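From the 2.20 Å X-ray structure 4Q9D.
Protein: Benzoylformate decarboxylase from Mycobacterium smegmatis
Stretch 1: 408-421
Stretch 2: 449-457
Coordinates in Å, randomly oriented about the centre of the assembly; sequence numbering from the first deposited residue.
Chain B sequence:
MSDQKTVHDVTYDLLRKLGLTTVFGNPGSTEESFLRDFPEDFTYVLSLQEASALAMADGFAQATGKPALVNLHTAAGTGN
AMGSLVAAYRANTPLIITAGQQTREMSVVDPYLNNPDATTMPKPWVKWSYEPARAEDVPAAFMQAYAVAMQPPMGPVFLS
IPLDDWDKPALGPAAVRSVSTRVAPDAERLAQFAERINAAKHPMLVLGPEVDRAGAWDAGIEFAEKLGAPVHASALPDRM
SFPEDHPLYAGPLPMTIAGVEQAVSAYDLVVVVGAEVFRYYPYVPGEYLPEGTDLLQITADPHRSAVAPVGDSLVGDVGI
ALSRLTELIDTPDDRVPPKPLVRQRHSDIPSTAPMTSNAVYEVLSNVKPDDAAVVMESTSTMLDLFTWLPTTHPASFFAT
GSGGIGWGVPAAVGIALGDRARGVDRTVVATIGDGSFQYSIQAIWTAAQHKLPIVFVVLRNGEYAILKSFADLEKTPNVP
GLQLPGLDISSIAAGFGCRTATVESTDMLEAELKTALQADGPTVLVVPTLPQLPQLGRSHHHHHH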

# COMPACT_ATOMS: atom_id res chain seq x y z
N GLY B 408 -12.34 12.42 -23.24
CA GLY B 408 -13.36 13.35 -23.73
C GLY B 408 -14.54 12.70 -24.42
O GLY B 408 -15.68 13.18 -24.33
N VAL B 409 -14.29 11.59 -25.10
CA VAL B 409 -15.38 10.92 -25.81
C VAL B 409 -16.42 10.35 -24.83
O VAL B 409 -17.60 10.66 -24.91
N PRO B 410 -16.00 9.50 -23.88
CA PRO B 410 -17.01 9.03 -22.90
C PRO B 410 -17.52 10.14 -21.98
O PRO B 410 -18.70 10.12 -21.61
N ALA B 411 -16.67 11.09 -21.59
CA ALA B 411 -17.14 12.22 -20.78
C ALA B 411 -18.24 13.02 -21.51
O ALA B 411 -19.21 13.47 -20.88
N ALA B 412 -18.08 13.20 -22.82
CA ALA B 412 -19.13 13.87 -23.59
C ALA B 412 -20.48 13.14 -23.49
O ALA B 412 -21.53 13.78 -23.40
N VAL B 413 -20.45 11.81 -23.54
CA VAL B 413 -21.65 11.00 -23.42
C VAL B 413 -22.24 11.21 -22.02
O VAL B 413 -23.44 11.42 -21.86
N GLY B 414 -21.38 11.16 -21.00
CA GLY B 414 -21.81 11.45 -19.64
C GLY B 414 -22.40 12.85 -19.45
O GLY B 414 -23.41 13.02 -18.78
N ILE B 415 -21.75 13.86 -20.03
CA ILE B 415 -22.25 15.23 -19.92
C ILE B 415 -23.63 15.37 -20.57
O ILE B 415 -24.53 15.98 -20.00
N ALA B 416 -23.81 14.77 -21.74
CA ALA B 416 -25.12 14.86 -22.40
C ALA B 416 -26.20 14.10 -21.63
O ALA B 416 -27.34 14.58 -21.52
N LEU B 417 -25.86 12.93 -21.07
CA LEU B 417 -26.80 12.22 -20.19
C LEU B 417 -27.12 13.09 -18.99
O LEU B 417 -28.26 13.15 -18.55
N GLY B 418 -26.10 13.78 -18.48
CA GLY B 418 -26.30 14.69 -17.36
C GLY B 418 -27.23 15.83 -17.71
O GLY B 418 -28.14 16.13 -16.94
N ASP B 419 -26.99 16.48 -18.85
CA ASP B 419 -27.86 17.58 -19.30
C ASP B 419 -29.31 17.10 -19.38
O ASP B 419 -30.22 17.79 -18.92
N ARG B 420 -29.52 15.92 -19.94
CA ARG B 420 -30.87 15.39 -20.07
C ARG B 420 -31.51 15.11 -18.70
O ARG B 420 -32.65 15.48 -18.48
N ALA B 421 -30.75 14.52 -17.77
CA ALA B 421 -31.27 14.31 -16.41
C ALA B 421 -31.60 15.62 -15.67
O ALA B 421 -32.57 15.66 -14.92
N GLN B 449 -27.04 4.61 -28.58
CA GLN B 449 -28.10 3.92 -27.83
C GLN B 449 -29.03 4.87 -27.08
O GLN B 449 -30.21 4.59 -26.95
N HIS B 450 -28.50 5.98 -26.55
CA HIS B 450 -29.34 6.93 -25.81
C HIS B 450 -29.71 8.16 -26.63
O HIS B 450 -30.27 9.11 -26.08
N LYS B 451 -29.40 8.13 -27.93
CA LYS B 451 -29.74 9.21 -28.85
C LYS B 451 -29.33 10.57 -28.29
O LYS B 451 -30.15 11.48 -28.19
N LEU B 452 -28.07 10.71 -27.91
CA LEU B 452 -27.62 11.94 -27.28
C LEU B 452 -27.26 13.01 -28.33
O LEU B 452 -26.74 12.68 -29.40
N PRO B 453 -27.53 14.30 -28.02
CA PRO B 453 -27.16 15.38 -28.95
C PRO B 453 -25.69 15.72 -28.78
O PRO B 453 -25.31 16.74 -28.19
N ILE B 454 -24.86 14.86 -29.35
CA ILE B 454 -23.43 15.07 -29.33
C ILE B 454 -22.90 15.07 -30.75
O ILE B 454 -23.18 14.16 -31.54
N VAL B 455 -22.11 16.08 -31.07
CA VAL B 455 -21.43 16.13 -32.35
C VAL B 455 -19.96 15.94 -32.09
O VAL B 455 -19.31 16.80 -31.49
N PHE B 456 -19.43 14.79 -32.50
CA PHE B 456 -18.01 14.49 -32.32
C PHE B 456 -17.30 14.98 -33.59
O PHE B 456 -17.56 14.46 -34.68
N VAL B 457 -16.42 15.95 -33.45
CA VAL B 457 -15.67 16.44 -34.59
C VAL B 457 -14.25 15.91 -34.46
O VAL B 457 -13.49 16.33 -33.59

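Residues 408-421 form a helix that packs, nearly antiparallel, against the strand 454-457 and the loop leading into it, with axes 9.7 Å apart at closest approach. The contact is largely apolar and becomes polar at the C-terminal end of the helix.

V409 sets its CB sideways with chi1 t, and its CG1 lies 4.0 Å from CE1 of F456. The phenyl ring (chi1 m, chi2 -80°) also presents its edge to the backbone, with V409 O 3.9 Å from F456 CE1.

One turn on, A412 points toward the strand. Its methyl meets two large neighbours on the same side, with CB 4.1 Å from F456 CE1 and 4.2 Å from I454 CG2; so short a side chain lets both approach the helix backbone, and I454 CD1 comes within 3.4 Å of A412 O. V413, sideways and again t, uses its branched end to reach two ways: CG1 lies 3.5 Å from L452 CD1, while CG2 is 4.1 Å from I454 CD1 and 4.3 Å from F456 CZ, at the ring edge. I454 points toward the helix; its rotamer is m,t.

G414 and I415 leave the contact, and A416 brings it back. Here the backbones draw close, with A416 CA 6.2 Å from L452 CA, and a methyl suits the narrow gap: A416 CB touches I454 CG1 at 3.7 Å, L452 CB at 4.0 Å and P453 CD at 4.4 Å. L417 starts sideways, but its m,t side chain brings its end nearer, placing CG 3.8 Å from L452 CD1 and CD2 4.0 Å from H450 ND1. L452, also m,t, points toward the helix and has more area covered than any other residue of the contact.

G418 has no side chain to contribute, and D419, although its CB points toward the second stretch, stays out of contact and bonds elsewhere in the structure.

R420 closes the contact at an exposed position, where a long, charged side chain can reach the carbonyls of H450 and K451. With chi1 and chi2 t and chi3 m, R420 NH1 donates to H450 O (2.9 Å) and R420 NH2 to the same oxygen (3.0 Å); a weak hydrogen bond joins R420 NH2 to K451 O at 3.1 Å. Both oxygens lie near the guanidinium plane, while L452 CD2 covers one face, 3.8 Å from R420 NH2. A water accepts from R420 NH1 at 2.8 Å and bonds weakly to H450 ND1 at 3.4 Å, linking the two side chains.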

# COMPACT_ATOMS: atom_id res chain seq x y z
CB VAL B 409 -14.84 9.81 -26.79
CG1 VAL B 409 -15.99 8.96 -27.35
CG2 VAL B 409 -14.07 10.44 -27.96
CB PRO B 410 -16.27 7.92 -22.10
CG PRO B 410 -14.76 8.19 -22.34
CD PRO B 410 -14.73 8.75 -23.80
CB ALA B 411 -15.97 13.16 -20.40
CB ALA B 412 -18.71 14.00 -25.07
CB VAL B 413 -21.34 9.49 -23.64
CG1 VAL B 413 -22.63 8.64 -23.48
CG2 VAL B 413 -20.73 9.26 -25.01
CB ILE B 415 -21.26 16.24 -20.58
CG1 ILE B 415 -19.98 16.35 -19.72
CG2 ILE B 415 -21.92 17.61 -20.74
CD1 ILE B 415 -18.70 16.73 -20.56
CB ALA B 416 -25.03 14.37 -23.85
CB LEU B 417 -26.21 10.89 -19.70
CG LEU B 417 -26.19 9.79 -20.76
CD1 LEU B 417 -25.25 8.64 -20.36
CD2 LEU B 417 -27.62 9.29 -20.99
CB ASP B 419 -27.43 18.10 -20.68
CG ASP B 419 -26.12 18.83 -20.66
OD1 ASP B 419 -25.69 19.22 -19.55
OD2 ASP B 419 -25.52 19.03 -21.75
CB ARG B 420 -30.90 14.15 -20.97
CG ARG B 420 -32.21 13.37 -20.91
CD ARG B 420 -32.15 12.14 -21.80
NE ARG B 420 -31.86 12.44 -23.21
CZ ARG B 420 -31.59 11.50 -24.12
NH1 ARG B 420 -31.55 10.22 -23.74
NH2 ARG B 420 -31.34 11.81 -25.39
CB ALA B 421 -30.30 13.47 -15.57
CB GLN B 449 -27.48 2.91 -26.83
CG GLN B 449 -26.85 1.70 -27.54
CD GLN B 449 -27.90 0.90 -28.31
OE1 GLN B 449 -28.84 0.39 -27.73
NE2 GLN B 449 -27.75 0.81 -29.63
CB HIS B 450 -28.68 7.34 -24.49
CG HIS B 450 -28.51 6.20 -23.54
ND1 HIS B 450 -29.33 6.01 -22.46
CD2 HIS B 450 -27.63 5.17 -23.54
CE1 HIS B 450 -28.97 4.90 -21.83
NE2 HIS B 450 -27.94 4.38 -22.47
CB LYS B 451 -31.24 9.21 -29.14
CG LYS B 451 -31.72 7.98 -29.92
CD LYS B 451 -33.25 8.01 -30.00
CE LYS B 451 -33.80 6.84 -30.80
NZ LYS B 451 -33.47 5.55 -30.15
CB LEU B 452 -26.44 11.63 -26.35
CG LEU B 452 -26.83 10.69 -25.20
CD1 LEU B 452 -25.58 10.17 -24.46
CD2 LEU B 452 -27.75 11.42 -24.25
CB PRO B 453 -28.05 16.56 -28.51
CG PRO B 453 -28.20 16.34 -27.00
CD PRO B 453 -28.24 14.80 -26.82
CB ILE B 454 -22.71 13.98 -28.53
CG1 ILE B 454 -23.31 13.82 -27.12
CG2 ILE B 454 -21.20 14.30 -28.47
CD1 ILE B 454 -22.72 12.62 -26.40
CB VAL B 455 -21.66 17.50 -33.07
CG1 VAL B 455 -20.97 17.48 -34.42
CG2 VAL B 455 -23.16 17.78 -33.23
CB PHE B 456 -17.78 12.96 -32.17
CG PHE B 456 -18.44 12.35 -30.95
CD1 PHE B 456 -17.83 12.44 -29.69
CD2 PHE B 456 -19.65 11.70 -31.05
CE1 PHE B 456 -18.43 11.87 -28.55
CE2 PHE B 456 -20.27 11.12 -29.90
CZ PHE B 456 -19.66 11.22 -28.66
CB VAL B 457 -15.62 17.97 -34.62
CG1 VAL B 457 -14.73 18.45 -35.79
CG2 VAL B 457 -17.01 18.53 -34.71
O HOH W 1 -31.44 8.52 -21.47